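Local coordinates for protein endo-1,4-beta-xylanase (Uncultured bacterium, PDB 7AX7) that cleaves acetyl groups from acetylated xylan with the help of a cobalt ion, as the carbohydrate esterase family 4 domain of a multidomain xylanase, at residues A60-S63 against Y64-D68; N40-S43 against N44-S47; G13-S16 against T17-D20; N129-V133 against Q134-N138; A105-N108 against T109-Q112. All blocks are in the same frame, centred on the assembly; numbering follows the deposited sequence.

How the contacts relate
Contact 1 holds two of the three protein ligands of the cobalt ion. Contacts 2 to 5 are local turns and helix starts at various distances from the site. Contacts 2 and 3 are direct neighbours, with centres about 10 Å apart. They meet where N40 O lies 3.5 Å from P14 CD. The side chain of N40 is about 9 Å from the cobalt. Contact 5 touches contact 1 through D68 OD1 and A105 CB, 3.4 Å apart, and it lies across the chain's centre from contact 3. Contact 4 is more remote, its centre about 25 Å from that of contact 1. Contacts 3, 4 and 5 each include a capped helix N-terminus.

Contact 1. Residues A60-S63 against Y64-D68; sequences ASHS and YTHQD. With CO (cobalt (II) ion), chain B.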
loop_
_atom_site.group_PDB
_atom_site.type_symbol
_atom_site.label_atom_id
_atom_site.label_comp_id
_atom_site.label_asym_id
_atom_site.label_seq_id
_atom_site.Cartn_x
_atom_site.Cartn_y
_atom_site.Cartn_z
ATOM N N ALA A 60 1.989 -5.553 3.244
ATOM C CA ALA A 60 2.061 -6.154 1.914
ATOM C C ALA A 60 3.467 -5.942 1.339
ATOM O O ALA A 60 4.315 -5.278 1.937
ATOM C CB ALA A 60 0.982 -5.563 0.985
ATOM N N SER A 61 3.712 -6.504 0.164
ATOM C CA SER A 61 5.050 -6.572 -0.414
ATOM C C SER A 61 5.248 -5.483 -1.465
ATOM O O SER A 61 4.402 -5.300 -2.347
ATOM C CB SER A 61 5.281 -7.944 -1.042
ATOM O OG SER A 61 6.544 -7.991 -1.686
ATOM N N HIS A 62 6.368 -4.762 -1.370
ATOM C CA HIS A 62 6.792 -3.824 -2.406
ATOM C C HIS A 62 8.172 -4.207 -2.965
ATOM O O HIS A 62 8.927 -3.346 -3.425
ATOM C CB HIS A 62 6.789 -2.397 -1.848
ATOM C CG HIS A 62 6.686 -1.325 -2.892
ATOM N ND1 HIS A 62 6.060 -1.515 -4.104
ATOM C CD2 HIS A 62 7.110 -0.036 -2.889
ATOM C CE1 HIS A 62 6.109 -0.396 -4.808
ATOM N NE2 HIS A 62 6.741 0.516 -4.091
ATOM N N SER A 63 8.505 -5.502 -2.915
ATOM C CA SER A 63 9.803 -6.075 -3.294
ATOM C C SER A 63 10.841 -5.900 -2.184
ATOM O O SER A 63 10.546 -5.300 -1.145
ATOM C CB SER A 63 10.325 -5.477 -4.612
ATOM O OG SER A 63 11.041 -4.268 -4.404
ATOM N N TYR A 64 12.053 -6.440 -2.383
ATOM C CA TYR A 64 13.097 -6.331 -1.366
ATOM C C TYR A 64 14.010 -5.115 -1.566
ATOM O O TYR A 64 14.311 -4.413 -0.596
ATOM C CB TYR A 64 13.944 -7.614 -1.316
ATOM C CG TYR A 64 14.733 -7.692 -0.028
ATOM C CD1 TYR A 64 14.142 -8.171 1.134
ATOM C CD2 TYR A 64 16.040 -7.233 0.045
ATOM C CE1 TYR A 64 14.832 -8.218 2.323
ATOM C CE2 TYR A 64 16.746 -7.275 1.235
ATOM C CZ TYR A 64 16.131 -7.768 2.374
ATOM O OH TYR A 64 16.813 -7.822 3.573
ATOM N N THR A 65 14.456 -4.840 -2.800
ATOM C CA THR A 65 15.389 -3.747 -3.072
ATOM C C THR A 65 14.746 -2.568 -3.794
ATOM O O THR A 65 15.426 -1.566 -4.037
ATOM C CB THR A 65 16.590 -4.236 -3.904
ATOM O OG1 THR A 65 16.129 -4.724 -5.169
ATOM C CG2 THR A 65 17.354 -5.328 -3.185
ATOM N N HIS A 66 13.471 -2.667 -4.158
ATOM C CA HIS A 66 12.759 -1.577 -4.822
ATOM C C HIS A 66 13.482 -1.126 -6.095
ATOM O O HIS A 66 13.718 0.062 -6.319
ATOM C CB HIS A 66 12.546 -0.396 -3.865
ATOM C CG HIS A 66 11.476 0.549 -4.313
ATOM N ND1 HIS A 66 11.737 1.659 -5.088
ATOM C CD2 HIS A 66 10.136 0.529 -4.124
ATOM C CE1 HIS A 66 10.605 2.292 -5.341
ATOM N NE2 HIS A 66 9.620 1.625 -4.769
ATOM N N GLN A 67 13.844 -2.084 -6.933
ATOM C CA GLN A 67 14.367 -1.765 -8.252
ATOM C C GLN A 67 13.293 -2.032 -9.301
ATOM O O GLN A 67 12.258 -2.641 -9.020
ATOM C CB GLN A 67 15.633 -2.570 -8.554
ATOM C CG GLN A 67 16.792 -2.249 -7.612
ATOM C CD GLN A 67 18.004 -3.140 -7.855
ATOM O OE1 GLN A 67 18.996 -2.703 -8.437
ATOM N NE2 GLN A 67 17.921 -4.398 -7.417
ATOM N N ASP A 68 13.542 -1.542 -10.517
ATOM C CA ASP A 68 12.670 -1.823 -11.651
ATOM C C ASP A 68 12.781 -3.304 -11.989
ATOM O O ASP A 68 13.797 -3.755 -12.528
ATOM C CB ASP A 68 13.050 -0.953 -12.845
ATOM C CG ASP A 68 12.102 -1.122 -14.022
ATOM O OD1 ASP A 68 11.451 -2.176 -14.129
ATOM O OD2 ASP A 68 12.006 -0.198 -14.846
HETATM CO CO CO B . 7.673 2.511 -4.498
HETATM O O HOH W 1 13.159 -4.944 -6.768
#
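H62 and H66 are the two histidines of the H-S-x-x-H metal-binding motif of the NodB-type polysaccharide deacetylases. Both bind the cobalt ion through NE2. The distance to the metal is 2.2 Å from H62 NE2 and 2.2 Å from H66 NE2. D12 is the third protein ligand. The shared metal brings the two NE2 atoms to 3.2 Å of each other, H62 NE2 against H66 NE2. The rings form an offset edge-to-face pair, with planes 67° apart and the edge of H66 turned to the face of H62. Y103 also packs edge-to-face with the H66 ring. Each ring swings away from its own backbone N, with chi1 of -158° in H62 and -162° in H66, and this lets the two converge on the ion. H62 ND1 is bonded to R100 O, which fixes the rotation of that ring.

S63 ties the loop between the two ligands. S63 OG accepts from H66 N at 2.9 Å. S63 OG also donates to H62 O at a short 2.5 Å, in the carbonyl plane and on a lone pair. S63 thus links the backbones of both histidines. A water accepts from Q67 N at 2.9 Å and donates weakly to S63 OG and T65 OG1. T65 OG1 also takes a bond from Q67 NE2 at 2.9 Å and has E80 as a further partner.

The motif follows directly on strand 58-61, which pairs with strand 33-36. Helix 74-92 lies against it through E80 and T84.

Contact 2. Residues N40-S43 against N44-S47; sequences NVNS and NTLS
T45 OG1 holds two backbone groups of the loop before helix 46-54, next to an Asx turn made by N42. T45 OG1 donates to N40 O at 2.6 Å, in the carbonyl plane and on a lone pair. T45 OG1 accepts from N42 N at 3.0 Å, with a nearly straight N-H...O angle of 163°. The hydroxyl sits between the backbone N and the carbonyl carbon of its own residue (chi1 54°), which turns it back toward the preceding loop.

In the Asx turn, N42 OD1 accepts weakly from N44 N at 2.8 Å, and N42 OD1 also accepts weakly from T45 N at 3.3 Å. T45 N has a better bond to N42 O at 3.0 Å, although the donor stands well above that carbonyl plane. The amide planes of N42 and N44 are 80° apart, and N42 OD1 approaches N44 CB.

An alanine here has no hydroxyl, and N40 O and N42 N, left without their shared partner, would probably let the turn move more freely.

T45 CG2 touches N40 O at 3.2 Å, and both N40 and T45 rest on P14. V41 and L46 reach helix 74-92. At the outer side, one water joins the turn to the helix: it donates to S43 O at 2.8 Å and accepts from S47 N at 3.0 Å.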
loop_
_atom_site.group_PDB
_atom_site.type_symbol
_atom_site.label_atom_id
_atom_site.label_comp_id
_atom_site.label_asym_id
_atom_site.label_seq_id
_atom_site.Cartn_x
_atom_site.Cartn_y
_atom_site.Cartn_z
ATOM N N ASN A 40 13.879 -2.355 4.040
ATOM C CA ASN A 40 13.502 -1.454 5.121
ATOM C C ASN A 40 12.943 -2.190 6.336
ATOM O O ASN A 40 12.593 -1.538 7.321
ATOM C CB ASN A 40 12.474 -0.420 4.637
ATOM C CG ASN A 40 13.064 0.596 3.654
ATOM O OD1 ASN A 40 14.270 0.651 3.447
ATOM N ND2 ASN A 40 12.200 1.415 3.062
ATOM N N VAL A 41 12.835 -3.519 6.288
ATOM C CA VAL A 41 12.375 -4.317 7.424
ATOM C C VAL A 41 13.617 -4.722 8.215
ATOM O O VAL A 41 14.352 -5.623 7.816
ATOM C CB VAL A 41 11.567 -5.541 6.977
ATOM C CG1 VAL A 41 11.247 -6.443 8.168
ATOM C CG2 VAL A 41 10.284 -5.119 6.272
ATOM N N ASN A 42 13.851 -4.059 9.344
ATOM C CA ASN A 42 15.057 -4.299 10.135
ATOM C C ASN A 42 14.804 -3.837 11.572
ATOM O O ASN A 42 13.704 -3.396 11.922
ATOM C CB ASN A 42 16.258 -3.578 9.510
ATOM C CG ASN A 42 15.970 -2.112 9.269
ATOM O OD1 ASN A 42 15.746 -1.360 10.215
ATOM N ND2 ASN A 42 15.948 -1.700 8.005
ATOM N N SER A 43 15.841 -3.940 12.412
ATOM C CA SER A 43 15.680 -3.576 13.819
ATOM C C SER A 43 15.352 -2.099 13.999
ATOM O O SER A 43 14.726 -1.732 15.003
ATOM C CB SER A 43 16.934 -3.945 14.616
ATOM O OG SER A 43 18.087 -3.389 14.017
ATOM N N ASN A 44 15.734 -1.246 13.042
ATOM C CA ASN A 44 15.385 0.170 13.122
ATOM C C ASN A 44 13.893 0.415 12.884
ATOM O O ASN A 44 13.352 1.425 13.347
ATOM C CB ASN A 44 16.202 0.978 12.108
ATOM C CG ASN A 44 17.680 1.008 12.435
ATOM O OD1 ASN A 44 18.073 0.967 13.597
ATOM N ND2 ASN A 44 18.509 1.092 11.406
ATOM N N THR A 45 13.220 -0.459 12.148
ATOM C CA THR A 45 11.804 -0.264 11.835
ATOM C C THR A 45 10.883 -1.225 12.579
ATOM O O THR A 45 9.661 -1.145 12.411
ATOM C CB THR A 45 11.569 -0.406 10.325
ATOM O OG1 THR A 45 12.097 -1.665 9.879
ATOM C CG2 THR A 45 12.241 0.731 9.567
ATOM N N LEU A 46 11.440 -2.130 13.390
ATOM C CA LEU A 46 10.638 -3.140 14.079
ATOM C C LEU A 46 9.468 -2.528 14.843
ATOM O O LEU A 46 8.323 -2.975 14.714
ATOM C CB LEU A 46 11.526 -3.937 15.035
ATOM C CG LEU A 46 10.784 -4.896 15.966
ATOM C CD1 LEU A 46 10.083 -5.984 15.157
ATOM C CD2 LEU A 46 11.754 -5.505 16.970
ATOM N N SER A 47 9.738 -1.517 15.667
ATOM C CA SER A 47 8.685 -1.007 16.527
ATOM C C SER A 47 7.566 -0.379 15.707
ATOM O O SER A 47 6.402 -0.439 16.112
ATOM C CB SER A 47 9.261 -0.025 17.550
ATOM O OG SER A 47 9.833 1.099 16.917
HETATM O O HOH W 2 12.524 -0.389 16.153
#

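Contact 3. Residues G13-S16 against T17-D20; sequences GPSS and TTSD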
loop_
_atom_site.group_PDB
_atom_site.type_symbol
_atom_site.label_atom_id
_atom_site.label_comp_id
_atom_site.label_asym_id
_atom_site.label_seq_id
_atom_site.Cartn_x
_atom_site.Cartn_y
_atom_site.Cartn_z
ATOM N N GLY A 13 7.691 2.325 2.801
ATOM C CA GLY A 13 8.149 2.249 4.172
ATOM C C GLY A 13 8.657 0.868 4.564
ATOM O O GLY A 13 8.933 0.016 3.711
ATOM N N PRO A 14 8.812 0.625 5.879
ATOM C CA PRO A 14 8.561 1.627 6.916
ATOM C C PRO A 14 9.662 2.674 6.962
ATOM O O PRO A 14 10.805 2.392 6.596
ATOM C CB PRO A 14 8.545 0.811 8.224
ATOM C CG PRO A 14 8.697 -0.662 7.808
ATOM C CD PRO A 14 9.340 -0.624 6.449
ATOM N N SER A 15 9.294 3.878 7.391
ATOM C CA SER A 15 10.231 4.953 7.668
ATOM C C SER A 15 9.741 5.685 8.908
ATOM O O SER A 15 8.650 5.417 9.425
ATOM C CB SER A 15 10.350 5.924 6.487
ATOM O OG SER A 15 9.166 6.691 6.347
ATOM N N SER A 16 10.553 6.630 9.387
ATOM C CA SER A 16 10.108 7.427 10.523
ATOM C C SER A 16 8.859 8.219 10.161
ATOM O O SER A 16 8.014 8.474 11.023
ATOM C CB SER A 16 11.233 8.352 11.000
ATOM O OG SER A 16 11.406 9.435 10.106
ATOM N N THR A 17 8.707 8.585 8.886
ATOM C CA THR A 17 7.490 9.259 8.461
ATOM C C THR A 17 6.273 8.373 8.685
ATOM O O THR A 17 5.191 8.866 9.040
ATOM C CB THR A 17 7.602 9.671 6.994
ATOM O OG1 THR A 17 8.716 10.564 6.833
ATOM C CG2 THR A 17 6.321 10.353 6.527
ATOM N N THR A 18 6.433 7.060 8.486
ATOM C CA THR A 18 5.351 6.118 8.764
ATOM C C THR A 18 4.700 6.387 10.117
ATOM O O THR A 18 3.473 6.326 10.246
ATOM C CB THR A 18 5.869 4.679 8.725
ATOM O OG1 THR A 18 6.444 4.395 7.442
ATOM C CG2 THR A 18 4.722 3.697 9.007
ATOM N N SER A 19 5.511 6.656 11.147
ATOM C CA SER A 19 4.958 6.861 12.484
ATOM C C SER A 19 3.994 8.039 12.509
ATOM O O SER A 19 3.000 8.020 13.245
ATOM C CB SER A 19 6.084 7.070 13.495
ATOM O OG SER A 19 6.882 5.908 13.579
ATOM N N ASP A 20 4.277 9.079 11.721
ATOM C CA ASP A 20 3.367 10.217 11.647
ATOM C C ASP A 20 2.085 9.843 10.914
ATOM O O ASP A 20 0.999 10.323 11.264
ATOM C CB ASP A 20 4.053 11.397 10.957
ATOM C CG ASP A 20 5.284 11.884 11.712
ATOM O OD1 ASP A 20 5.219 12.029 12.952
ATOM O OD2 ASP A 20 6.317 12.118 11.061
HETATM O O HOH W 3 8.633 11.314 11.965
#
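S15 and T18 form a capping box at the N-terminus of helix 16-28, with S15 as the N-cap. The stronger half is the bond from S15 N to T18 OG1, 2.9 Å long and nearly straight at 169°. T18 carries its hydroxyl beside its own backbone N (chi1 -58°), which points OG1 back at the residue before the helix. The return half is weak: T18 N reaches S15 OG at 3.5 Å. T18 N also gives a weak bond to S15 O at 2.9 Å. S15 OG accepts weakly from T17 N at 3.2 Å, and S15 OG also touches T17 CB at 3.4 Å.

P14, entered through a cis peptide bond, lies just before the box. P14 CA is 3.5 Å from T18 OG1. A water bridges the first turn, donating to S16 O at 3.1 Å and to D20 OD2 at 2.6 Å.

Within this contact the N-H groups of T17, T18 and S19 have only weak bonds, the last of them to S16 O. The hydroxyls of 15-18 bind further on: S15 OG to D154 O, T18 OG1 to D154 OD2, S16 OG to Q156 and T17 OG1 to G157. The helix start is thus held by these outside partners as well as by its own cap.

Contact 4. Residues N129-V133 against Q134-N138; sequences NSTSV and QQRVN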
loop_
_atom_site.group_PDB
_atom_site.type_symbol
_atom_site.label_atom_id
_atom_site.label_comp_id
_atom_site.label_asym_id
_atom_site.label_seq_id
_atom_site.Cartn_x
_atom_site.Cartn_y
_atom_site.Cartn_z
ATOM N N ASN A 129 7.962 16.562 -4.456
ATOM C CA ASN A 129 7.685 17.662 -3.536
ATOM C C ASN A 129 6.912 18.790 -4.212
ATOM O O ASN A 129 6.168 19.521 -3.545
ATOM C CB ASN A 129 8.993 18.190 -2.946
ATOM C CG ASN A 129 9.165 17.811 -1.487
ATOM O OD1 ASN A 129 9.183 18.676 -0.609
ATOM N ND2 ASN A 129 9.270 16.513 -1.217
ATOM N N SER A 130 7.063 18.943 -5.528
ATOM C CA SER A 130 6.352 19.990 -6.247
ATOM C C SER A 130 4.841 19.771 -6.271
ATOM O O SER A 130 4.105 20.678 -6.677
ATOM C CB SER A 130 6.896 20.091 -7.677
ATOM O OG SER A 130 6.703 18.871 -8.375
ATOM N N THR A 131 4.359 18.600 -5.866
ATOM C CA THR A 131 2.929 18.387 -5.667
ATOM C C THR A 131 2.582 18.851 -4.257
ATOM O O THR A 131 3.048 18.273 -3.269
ATOM C CB THR A 131 2.555 16.923 -5.876
ATOM O OG1 THR A 131 3.147 16.454 -7.093
ATOM C CG2 THR A 131 1.041 16.764 -5.959
ATOM N N SER A 132 1.775 19.903 -4.167
ATOM C CA SER A 132 1.506 20.553 -2.896
ATOM C C SER A 132 0.670 19.656 -1.985
ATOM O O SER A 132 0.055 18.673 -2.413
ATOM C CB SER A 132 0.754 21.862 -3.122
ATOM O OG SER A 132 -0.576 21.576 -3.532
ATOM N N VAL A 133 0.633 20.030 -0.704
ATOM C CA VAL A 133 -0.312 19.416 0.231
ATOM C C VAL A 133 -1.715 19.373 -0.374
ATOM O O VAL A 133 -2.346 18.312 -0.466
ATOM C CB VAL A 133 -0.312 20.176 1.570
ATOM C CG1 VAL A 133 -1.445 19.668 2.464
ATOM C CG2 VAL A 133 1.040 20.046 2.250
ATOM N N GLN A 134 -2.230 20.537 -0.783
ATOM C CA GLN A 134 -3.623 20.620 -1.231
ATOM C C GLN A 134 -3.849 19.893 -2.558
ATOM O O GLN A 134 -4.936 19.347 -2.787
ATOM C CB GLN A 134 -4.050 22.083 -1.352
ATOM C CG GLN A 134 -5.550 22.263 -1.466
ATOM C CD GLN A 134 -6.282 21.783 -0.226
ATOM O OE1 GLN A 134 -5.807 21.961 0.896
ATOM N NE2 GLN A 134 -7.426 21.147 -0.425
ATOM N N GLN A 135 -2.856 19.874 -3.450
ATOM C CA GLN A 135 -2.981 19.021 -4.630
ATOM C C GLN A 135 -3.143 17.561 -4.221
ATOM O O GLN A 135 -3.961 16.830 -4.793
ATOM C CB GLN A 135 -1.768 19.181 -5.550
ATOM C CG GLN A 135 -1.744 20.470 -6.372
ATOM C CD GLN A 135 -0.512 20.562 -7.268
ATOM O OE1 GLN A 135 0.623 20.603 -6.788
ATOM N NE2 GLN A 135 -0.735 20.585 -8.577
ATOM N N ARG A 136 -2.365 17.123 -3.227
ATOM C CA ARG A 136 -2.478 15.750 -2.744
ATOM C C ARG A 136 -3.872 15.479 -2.195
ATOM O O ARG A 136 -4.493 14.458 -2.518
ATOM C CB ARG A 136 -1.399 15.481 -1.687
ATOM C CG ARG A 136 0.003 15.506 -2.283
ATOM C CD ARG A 136 1.115 15.479 -1.248
ATOM N NE ARG A 136 2.383 15.824 -1.891
ATOM C CZ ARG A 136 3.563 15.276 -1.607
ATOM N NH1 ARG A 136 3.664 14.331 -0.677
ATOM N NH2 ARG A 136 4.646 15.673 -2.269
ATOM N N VAL A 137 -4.387 16.397 -1.373
ATOM C CA VAL A 137 -5.745 16.273 -0.851
ATOM C C VAL A 137 -6.736 16.112 -1.996
ATOM O O VAL A 137 -7.531 15.167 -2.027
ATOM C CB VAL A 137 -6.093 17.494 0.026
ATOM C CG1 VAL A 137 -7.588 17.534 0.335
ATOM C CG2 VAL A 137 -5.253 17.513 1.318
ATOM N N ASN A 138 -6.699 17.036 -2.964
ATOM C CA ASN A 138 -7.711 17.035 -4.018
ATOM C C ASN A 138 -7.575 15.815 -4.927
ATOM O O ASN A 138 -8.581 15.257 -5.376
ATOM C CB ASN A 138 -7.636 18.335 -4.821
ATOM C CG ASN A 138 -8.031 19.549 -3.991
ATOM O OD1 ASN A 138 -8.739 19.423 -2.994
ATOM N ND2 ASN A 138 -7.568 20.722 -4.392
#
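S132 and Q135 exchange two nearly straight hydrogen bonds. Q135 N gives to S132 OG at 2.8 Å with an angle of 165°. S132 N gives to Q135 OE1 at 2.9 Å, in the plane of the amide carbonyl and on a lone pair. In Q135, chi1 of -76° and the extended chain beyond CG carry OE1 back to S132 N.

A charged group adds to these bonds. R136 NE donates to T131 O at 2.9 Å, and R136 NH2 gives T131 O a weak bond at 3.2 Å. NE stands above the carbonyl plane, while T131 O lies at the edge of the guanidinium. R136 NH1 is bonded to T161 and N158, and NH2 weakly to E128 O, which leaves the guanidinium little freedom to turn.

The S132-Q135 pair is a capping box, and S132 is the N-cap of helix 133-143.

Regular helical bonds follow it. R136 N reaches S132 O at 3.0 Å and V137 N reaches V133 O at 2.9 Å.

Apolar contacts are few. T131 CG2 meets Q135 CB at 3.7 Å, the two side chains crossing at about a right angle. T131 CG2 also lies 4.0 Å from R136 CG. V133 and V137 pack against Q163 and A164 of helix 159-174.

Contact 5. Residues A105-N108 against T109-Q112; sequences AVNN and TMYQ
V106 and Y111 meet obliquely across the start of helix 108-113. V106 CG2 lies 3.9 Å from Y111 CE2, and the Y111 ring also meets that of F118, the planes about 30° apart. N107 and T109 lie side by side and point the same way. N107 CG sits between the backbone N and the carbonyl carbon (chi1 65°). This brings N107 OD1 to M110 N at 3.0 Å, with an angle of 165° and the donor tilted from the amide plane.

The M110 side chain runs past N107, with M110 CG 3.4 Å from N107 OD1, and its end reaches back to A105 and V106. The chain bends at chi3, and M110 SD comes to 3.2 Å from A105 O, with V106 CA 3.6 Å from the same sulfur. M69 and I77 also touch this side chain.

An alanine here takes away OD1, and M110 N, left without its cap, would probably let the first turn fray.

Backbone bonds then take over, with Y111 N to N107 O at 3.3 Å and Q112 N to N108 O at 2.9 Å. N107 is the N-cap here, and the V106-Y111 pair bracketing it is a hydrophobic staple, a common companion of a capped helix N-terminus.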
loop_
_atom_site.group_PDB
_atom_site.type_symbol
_atom_site.label_atom_id
_atom_site.label_comp_id
_atom_site.label_asym_id
_atom_site.label_seq_id
_atom_site.Cartn_x
_atom_site.Cartn_y
_atom_site.Cartn_z
ATOM N N ALA A 105 6.155 -0.745 -12.646
ATOM C CA ALA A 105 6.815 -1.313 -13.817
ATOM C C ALA A 105 6.623 -2.825 -13.772
ATOM O O ALA A 105 7.150 -3.498 -12.878
ATOM C CB ALA A 105 8.297 -0.940 -13.850
ATOM N N VAL A 106 5.869 -3.356 -14.737
ATOM C CA VAL A 106 5.530 -4.774 -14.779
ATOM C C VAL A 106 5.681 -5.281 -16.207
ATOM O O VAL A 106 5.325 -4.581 -17.163
ATOM C CB VAL A 106 4.094 -5.027 -14.276
ATOM C CG1 VAL A 106 3.849 -4.287 -12.971
ATOM C CG2 VAL A 106 3.106 -4.587 -15.320
ATOM N N ASN A 107 6.195 -6.508 -16.347
ATOM C CA ASN A 107 6.331 -7.188 -17.636
ATOM C C ASN A 107 5.895 -8.648 -17.479
ATOM O O ASN A 107 5.504 -9.090 -16.393
ATOM C CB ASN A 107 7.771 -7.078 -18.175
ATOM C CG ASN A 107 8.785 -7.810 -17.308
ATOM O OD1 ASN A 107 8.439 -8.355 -16.259
ATOM N ND2 ASN A 107 10.043 -7.828 -17.744
ATOM N N ASN A 108 5.975 -9.412 -18.576
ATOM C CA ASN A 108 5.543 -10.810 -18.541
ATOM C C ASN A 108 6.324 -11.609 -17.503
ATOM O O ASN A 108 5.754 -12.443 -16.791
ATOM C CB ASN A 108 5.709 -11.472 -19.918
ATOM C CG ASN A 108 4.789 -10.897 -20.974
ATOM O OD1 ASN A 108 5.083 -10.993 -22.166
ATOM N ND2 ASN A 108 3.681 -10.294 -20.554
ATOM N N THR A 109 7.639 -11.400 -17.435
ATOM C CA THR A 109 8.465 -12.189 -16.526
ATOM C C THR A 109 8.000 -12.036 -15.080
ATOM O O THR A 109 7.893 -13.029 -14.351
ATOM C CB THR A 109 9.932 -11.791 -16.700
ATOM O OG1 THR A 109 10.302 -12.009 -18.065
ATOM C CG2 THR A 109 10.854 -12.618 -15.799
ATOM N N MET A 110 7.666 -10.807 -14.663
ATOM C CA MET A 110 7.147 -10.598 -13.312
ATOM C C MET A 110 5.848 -11.368 -13.090
ATOM O O MET A 110 5.702 -12.088 -12.093
ATOM C CB MET A 110 6.942 -9.103 -13.050
ATOM C CG MET A 110 8.242 -8.352 -12.879
ATOM S SD MET A 110 8.058 -6.577 -12.925
ATOM C CE MET A 110 7.235 -6.321 -11.346
ATOM N N TYR A 111 4.883 -11.218 -14.005
ATOM C CA TYR A 111 3.610 -11.914 -13.844
ATOM C C TYR A 111 3.788 -13.431 -13.769
ATOM O O TYR A 111 3.041 -14.106 -13.051
ATOM C CB TYR A 111 2.667 -11.565 -14.993
ATOM C CG TYR A 111 1.898 -10.265 -14.841
ATOM C CD1 TYR A 111 0.986 -10.081 -13.804
ATOM C CD2 TYR A 111 2.046 -9.245 -15.771
ATOM C CE1 TYR A 111 0.264 -8.902 -13.684
ATOM C CE2 TYR A 111 1.328 -8.067 -15.666
ATOM C CZ TYR A 111 0.444 -7.897 -14.622
ATOM O OH TYR A 111 -0.261 -6.722 -14.538
ATOM N N GLN A 112 4.758 -13.981 -14.507
ATOM C CA GLN A 112 4.999 -15.420 -14.502
ATOM C C GLN A 112 5.652 -15.901 -13.209
ATOM O O GLN A 112 5.602 -17.102 -12.912
ATOM C CB GLN A 112 5.894 -15.813 -15.691
ATOM C CG GLN A 112 5.286 -15.556 -17.080
ATOM C CD GLN A 112 6.320 -15.599 -18.209
ATOM O OE1 GLN A 112 7.492 -15.888 -17.982
ATOM N NE2 GLN A 112 5.880 -15.301 -19.435
#